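Local coordinates for protein diaminopimelate decarboxylase (Aquifex aeolicus, PDB 2P3E) that probably catalyses the pyridoxal phosphate-dependent decarboxylation of meso-diaminopimelate to L-lysine, the final step of lysine biosynthesis by this route, at residues B[58-63]-B[278-283]; B[210-215]-B[243-248]. All coordinates share one frame; numbering follows the deposited sequence.

Contact 1 of 2, residues B[58-63]-B[278-283]; sequences ALICYA and LEPGRS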
loop_
_atom_site.group_PDB
_atom_site.type_symbol
_atom_site.label_atom_id
_atom_site.label_comp_id
_atom_site.label_asym_id
_atom_site.label_seq_id
_atom_site.Cartn_x
_atom_site.Cartn_y
_atom_site.Cartn_z
ATOM N N ALA B 58 30.424 11.110 -13.748
ATOM C CA ALA B 58 29.169 10.364 -13.942
ATOM C C ALA B 58 27.909 11.227 -13.833
ATOM O O ALA B 58 27.880 12.210 -13.103
ATOM C CB ALA B 58 29.071 9.201 -12.939
ATOM N N LEU B 59 26.858 10.810 -14.534
ATOM C CA LEU B 59 25.528 11.355 -14.312
ATOM C C LEU B 59 24.884 10.582 -13.164
ATOM O O LEU B 59 24.720 9.361 -13.244
ATOM C CB LEU B 59 24.656 11.221 -15.558
ATOM C CG LEU B 59 23.163 11.590 -15.385
ATOM C CD1 LEU B 59 23.018 13.077 -15.039
ATOM C CD2 LEU B 59 22.387 11.246 -16.637
ATOM N N ILE B 60 24.518 11.297 -12.107
ATOM C CA ILE B 60 23.870 10.688 -10.955
ATOM C C ILE B 60 22.351 10.893 -11.063
ATOM O O ILE B 60 21.848 11.986 -10.839
ATOM C CB ILE B 60 24.429 11.234 -9.624
ATOM C CG1 ILE B 60 25.966 11.190 -9.616
ATOM C CG2 ILE B 60 23.819 10.463 -8.405
ATOM C CD1 ILE B 60 26.588 9.784 -9.847
ATOM N N CYS B 61 21.640 9.835 -11.438
ATOM C CA CYS B 61 20.186 9.903 -11.619
ATOM C C CYS B 61 19.467 9.443 -10.366
ATOM O O CYS B 61 19.522 8.257 -10.026
ATOM C CB CYS B 61 19.765 9.021 -12.784
ATOM S SG CYS B 61 20.144 9.672 -14.424
ATOM N N TYR B 62 18.777 10.351 -9.684
ATOM C CA TYR B 62 18.001 9.968 -8.495
ATOM C C TYR B 62 16.853 9.013 -8.871
ATOM O O TYR B 62 16.091 9.294 -9.787
ATOM C CB TYR B 62 17.481 11.208 -7.755
ATOM C CG TYR B 62 16.451 10.860 -6.719
ATOM C CD1 TYR B 62 16.770 10.009 -5.644
ATOM C CD2 TYR B 62 15.143 11.340 -6.830
ATOM C CE1 TYR B 62 15.800 9.665 -4.689
ATOM C CE2 TYR B 62 14.173 10.987 -5.894
ATOM C CZ TYR B 62 14.519 10.156 -4.831
ATOM O OH TYR B 62 13.559 9.817 -3.912
ATOM N N ALA B 63 16.766 7.866 -8.195
ATOM C CA ALA B 63 15.678 6.907 -8.442
ATOM C C ALA B 63 14.412 7.400 -7.744
ATOM O O ALA B 63 14.213 7.203 -6.536
ATOM C CB ALA B 63 16.057 5.497 -7.944
ATOM N N LEU B 278 24.699 6.366 -12.783
ATOM C CA LEU B 278 24.289 5.644 -11.573
ATOM C C LEU B 278 22.876 6.075 -11.203
ATOM O O LEU B 278 22.492 7.217 -11.467
ATOM C CB LEU B 278 25.222 5.943 -10.391
ATOM C CG LEU B 278 26.711 5.574 -10.456
ATOM C CD1 LEU B 278 27.333 5.802 -9.085
ATOM C CD2 LEU B 278 26.841 4.153 -10.782
ATOM N N GLU B 279 22.124 5.177 -10.566
ATOM C CA GLU B 279 20.715 5.428 -10.225
ATOM C C GLU B 279 20.366 5.245 -8.729
ATOM O O GLU B 279 19.457 4.483 -8.403
ATOM C CB GLU B 279 19.816 4.522 -11.069
ATOM C CG GLU B 279 20.083 4.625 -12.572
ATOM C CD GLU B 279 19.310 3.605 -13.380
ATOM O OE1 GLU B 279 19.132 2.453 -12.911
ATOM O OE2 GLU B 279 18.902 3.952 -14.501
ATOM N N PRO B 280 21.044 5.978 -7.819
ATOM C CA PRO B 280 20.771 5.693 -6.408
ATOM C C PRO B 280 19.392 6.218 -5.970
ATOM O O PRO B 280 19.008 7.328 -6.361
ATOM C CB PRO B 280 21.875 6.465 -5.679
ATOM C CG PRO B 280 22.186 7.604 -6.582
ATOM C CD PRO B 280 22.035 7.065 -7.976
ATOM N N GLY B 281 18.674 5.428 -5.170
ATOM C CA GLY B 281 17.428 5.898 -4.536
ATOM C C GLY B 281 17.544 5.824 -3.024
ATOM O O GLY B 281 17.717 6.846 -2.341
ATOM N N ARG B 282 17.467 4.597 -2.509
ATOM C CA ARG B 282 17.548 4.306 -1.073
ATOM C C ARG B 282 18.796 4.910 -0.392
ATOM O O ARG B 282 18.700 5.405 0.738
ATOM C CB ARG B 282 17.572 2.791 -0.854
ATOM C CG ARG B 282 17.244 2.334 0.572
ATOM C CD ARG B 282 17.581 0.844 0.761
ATOM N NE ARG B 282 16.987 -0.010 -0.280
ATOM C CZ ARG B 282 15.796 -0.608 -0.196
ATOM N NH1 ARG B 282 15.016 -0.454 0.879
ATOM N NH2 ARG B 282 15.374 -1.355 -1.207
ATOM N N SER B 283 19.964 4.828 -1.049
ATOM C CA SER B 283 21.209 5.333 -0.438
ATOM C C SER B 283 21.260 6.857 -0.292
ATOM O O SER B 283 22.124 7.387 0.435
ATOM C CB SER B 283 22.480 4.818 -1.147
ATOM O OG SER B 283 22.458 5.108 -2.531
#
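The Y62 ring meets the backbone of P280 and G281 obliquely: CD1 stands 3.6 Å from P280 O, and CE1 approaches G281 CA, while Y62 OH is hydrogen-bonded to N67 O. Strand 59-63 here pairs in parallel with strand 275-278, the seam that closes the TIM barrel of the pyridoxal-binding domain. Two bonds at L278 set the local register. Its N donates to L59 O (3.0 Å), and its O accepts from C61 N at 2.8 Å, both donors lying nearly along the C=O axis. Beyond the end of strand 275-278, A63 N still donates to P280 O at 2.9 Å, but from 48° above the carbonyl plane. Between these bonds E279 CA makes a CA-H...O contact with C61 O (3.1 Å). I60 and L278 lie side by side on one face of the sheet, I60 CD1 being 4.1 Å from L278 CB. The CG2 branch of I60, anti to the backbone N (chi1 -50° for CG1), instead crosses toward the proline ring, 3.8 Å from P280 CG. An alanine at I60 would probably open a gap beside L278 and P280, leaving the proline ring without its apolar neighbour from this strand. E279 to R282 probably bind the cofactor, and A63 CB packs 3.7 Å from G281 CA, where a CB on the glycine would collide with it.

Contact 2 of 2, residues B[210-215]-B[243-248]; sequences LDISPY and GGLGIK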
loop_
_atom_site.group_PDB
_atom_site.type_symbol
_atom_site.label_atom_id
_atom_site.label_comp_id
_atom_site.label_asym_id
_atom_site.label_seq_id
_atom_site.Cartn_x
_atom_site.Cartn_y
_atom_site.Cartn_z
ATOM N N LEU B 210 24.647 -4.620 0.751
ATOM C CA LEU B 210 25.638 -4.191 1.748
ATOM C C LEU B 210 27.078 -4.627 1.455
ATOM O O LEU B 210 28.006 -3.848 1.654
ATOM C CB LEU B 210 25.220 -4.627 3.151
ATOM C CG LEU B 210 23.981 -3.895 3.675
ATOM C CD1 LEU B 210 23.565 -4.480 5.040
ATOM C CD2 LEU B 210 24.217 -2.371 3.763
ATOM N N ASP B 211 27.240 -5.882 0.980
ATOM C CA ASP B 211 28.487 -6.378 0.428
ATOM C C ASP B 211 28.487 -6.107 -1.082
ATOM O O ASP B 211 27.774 -6.750 -1.837
ATOM C CB ASP B 211 28.624 -7.876 0.728
ATOM C CG ASP B 211 29.725 -8.546 -0.079
ATOM O OD1 ASP B 211 30.636 -7.852 -0.576
ATOM O OD2 ASP B 211 29.676 -9.791 -0.219
ATOM N N ILE B 212 29.310 -5.161 -1.510
ATOM C CA ILE B 212 29.296 -4.685 -2.905
ATOM C C ILE B 212 30.053 -5.579 -3.896
ATOM O O ILE B 212 30.086 -5.289 -5.096
ATOM C CB ILE B 212 29.779 -3.218 -3.012
ATOM C CG1 ILE B 212 31.164 -3.041 -2.395
ATOM C CG2 ILE B 212 28.777 -2.281 -2.317
ATOM C CD1 ILE B 212 31.866 -1.753 -2.804
ATOM N N SER B 213 30.619 -6.682 -3.396
ATOM C CA SER B 213 31.392 -7.646 -4.220
ATOM C C SER B 213 30.778 -7.982 -5.584
ATOM O O SER B 213 31.500 -7.968 -6.576
ATOM C CB SER B 213 31.667 -8.953 -3.441
ATOM O OG SER B 213 32.513 -8.708 -2.333
ATOM N N PRO B 214 29.451 -8.283 -5.643
ATOM C CA PRO B 214 28.799 -8.637 -6.922
ATOM C C PRO B 214 28.850 -7.569 -8.000
ATOM O O PRO B 214 28.714 -7.896 -9.180
ATOM C CB PRO B 214 27.333 -8.880 -6.529
ATOM C CG PRO B 214 27.362 -9.163 -5.082
ATOM C CD PRO B 214 28.506 -8.374 -4.514
ATOM N N TYR B 215 29.043 -6.307 -7.624
ATOM C CA TYR B 215 29.153 -5.254 -8.627
ATOM C C TYR B 215 30.331 -5.475 -9.583
ATOM O O TYR B 215 30.240 -5.126 -10.754
ATOM C CB TYR B 215 29.252 -3.881 -7.979
ATOM C CG TYR B 215 27.909 -3.314 -7.509
ATOM C CD1 TYR B 215 27.050 -2.638 -8.404
ATOM C CD2 TYR B 215 27.526 -3.427 -6.184
ATOM C CE1 TYR B 215 25.802 -2.101 -7.960
ATOM C CE2 TYR B 215 26.308 -2.906 -5.725
ATOM C CZ TYR B 215 25.445 -2.250 -6.612
ATOM O OH TYR B 215 24.245 -1.743 -6.117
ATOM N N GLY B 243 21.369 1.259 -9.567
ATOM C CA GLY B 243 21.483 1.696 -8.186
ATOM C C GLY B 243 21.699 0.476 -7.316
ATOM O O GLY B 243 22.385 -0.469 -7.719
ATOM N N GLY B 244 21.112 0.488 -6.124
ATOM C CA GLY B 244 21.095 -0.699 -5.276
ATOM C C GLY B 244 22.040 -0.725 -4.092
ATOM O O GLY B 244 21.979 -1.659 -3.290
ATOM N N LEU B 245 22.931 0.269 -3.977
ATOM C CA LEU B 245 23.774 0.352 -2.772
ATOM C C LEU B 245 22.894 0.360 -1.532
ATOM O O LEU B 245 21.936 1.120 -1.471
ATOM C CB LEU B 245 24.655 1.596 -2.784
ATOM C CG LEU B 245 26.107 1.538 -3.278
ATOM C CD1 LEU B 245 26.880 2.670 -2.599
ATOM C CD2 LEU B 245 26.813 0.226 -2.981
ATOM N N GLY B 246 23.208 -0.505 -0.567
ATOM C CA GLY B 246 22.397 -0.632 0.641
ATOM C C GLY B 246 22.701 0.395 1.716
ATOM O O GLY B 246 23.722 1.094 1.661
ATOM N N ILE B 247 21.808 0.480 2.693
ATOM C CA ILE B 247 21.957 1.428 3.784
ATOM C C ILE B 247 21.874 0.692 5.103
ATOM O O ILE B 247 21.457 -0.460 5.167
ATOM C CB ILE B 247 20.884 2.557 3.780
ATOM C CG1 ILE B 247 19.478 1.971 3.992
ATOM C CG2 ILE B 247 20.976 3.398 2.513
ATOM C CD1 ILE B 247 18.392 3.039 4.297
ATOM N N LYS B 248 22.244 1.389 6.164
ATOM C CA LYS B 248 22.171 0.829 7.500
ATOM C C LYS B 248 20.723 0.788 7.954
ATOM O O LYS B 248 20.073 1.817 8.093
ATOM C CB LYS B 248 23.040 1.647 8.464
ATOM C CG LYS B 248 23.134 1.053 9.902
ATOM C CD LYS B 248 23.654 2.099 10.892
ATOM C CE LYS B 248 23.960 1.467 12.253
ATOM N NZ LYS B 248 25.166 0.588 12.167
#
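The CA atoms of L210 and G246, 4.9 Å apart, are the nearest pair across the two segments, and neither segment forms a strand pair with the other. The 243-248 loop is tied instead to I209, whose backbone is hydrogen-bonded to both G244 and G246. G244 has a positive phi of 104°, where a CB would press on the preceding carbonyl O and also collide with the Y215 hydroxyl. In the other segment Y215 N donates to I212 O at 2.9 Å as the chain turns into helix 214-231. D211 OD1 takes two bonds there: S213 N arrives from above the carboxylate plane, at 3.1 Å, and S213 OG meets the syn lone pair at 2.7 Å. The contact joins the loop entering helix 214-231 to the loop after strand 238-240, at the C-terminal ends of neighbouring TIM-barrel strands, 196-202 and 238-240; the second is the glycine-rich loop in which G244 probably binds pyridoxal phosphate. The polar link between them is Y215 OH, which donates to G243 O at 2.8 Å. That oxygen lies at the ring edge, near the ring plane, while the hydroxyl stands 35° above the carbonyl plane. L245 N is also near the hydroxyl, but the angle is too poor for a bond. L245 CD2 touches two partners, passing Y215 CE2 at 4.2 Å and I212 CG2 at 3.3 Å; the latter is tighter than normal van der Waals contact, so its exact value is doubtful. With CG1 between the backbone N and the carbonyl carbon (chi1 56°), I212 CG2 lies anti to that carbon and is the branch that meets L245. At the far end, L210 CD2 packs 3.6 Å from I247 O, an oxygen that accepts a hydrogen bond from Q208 NE2.

Contact 1 and contact 2 lie about 13 Å apart between centres and touch directly where residues 279-283 pass the glycine-rich loop. The touching is plain packing: I247 CG2 lies 3.5 Å from R282 O. Nearer the barrel strands, E279 CB packs 3.9 Å from G243 N. In sequence, both segments of contact 2 fall between the two halves of contact 1. Together they bring probable cofactor-binding residues, G244 from one contact and E279 to R282 from the other, to the same end of the barrel. The A63 side chain is about 4 Å from that of K65, the predicted attachment lysine, which carries no cofactor in this structure. R282, also a probable substrate ligand, is hydrogen-bonded to Y249 and S207.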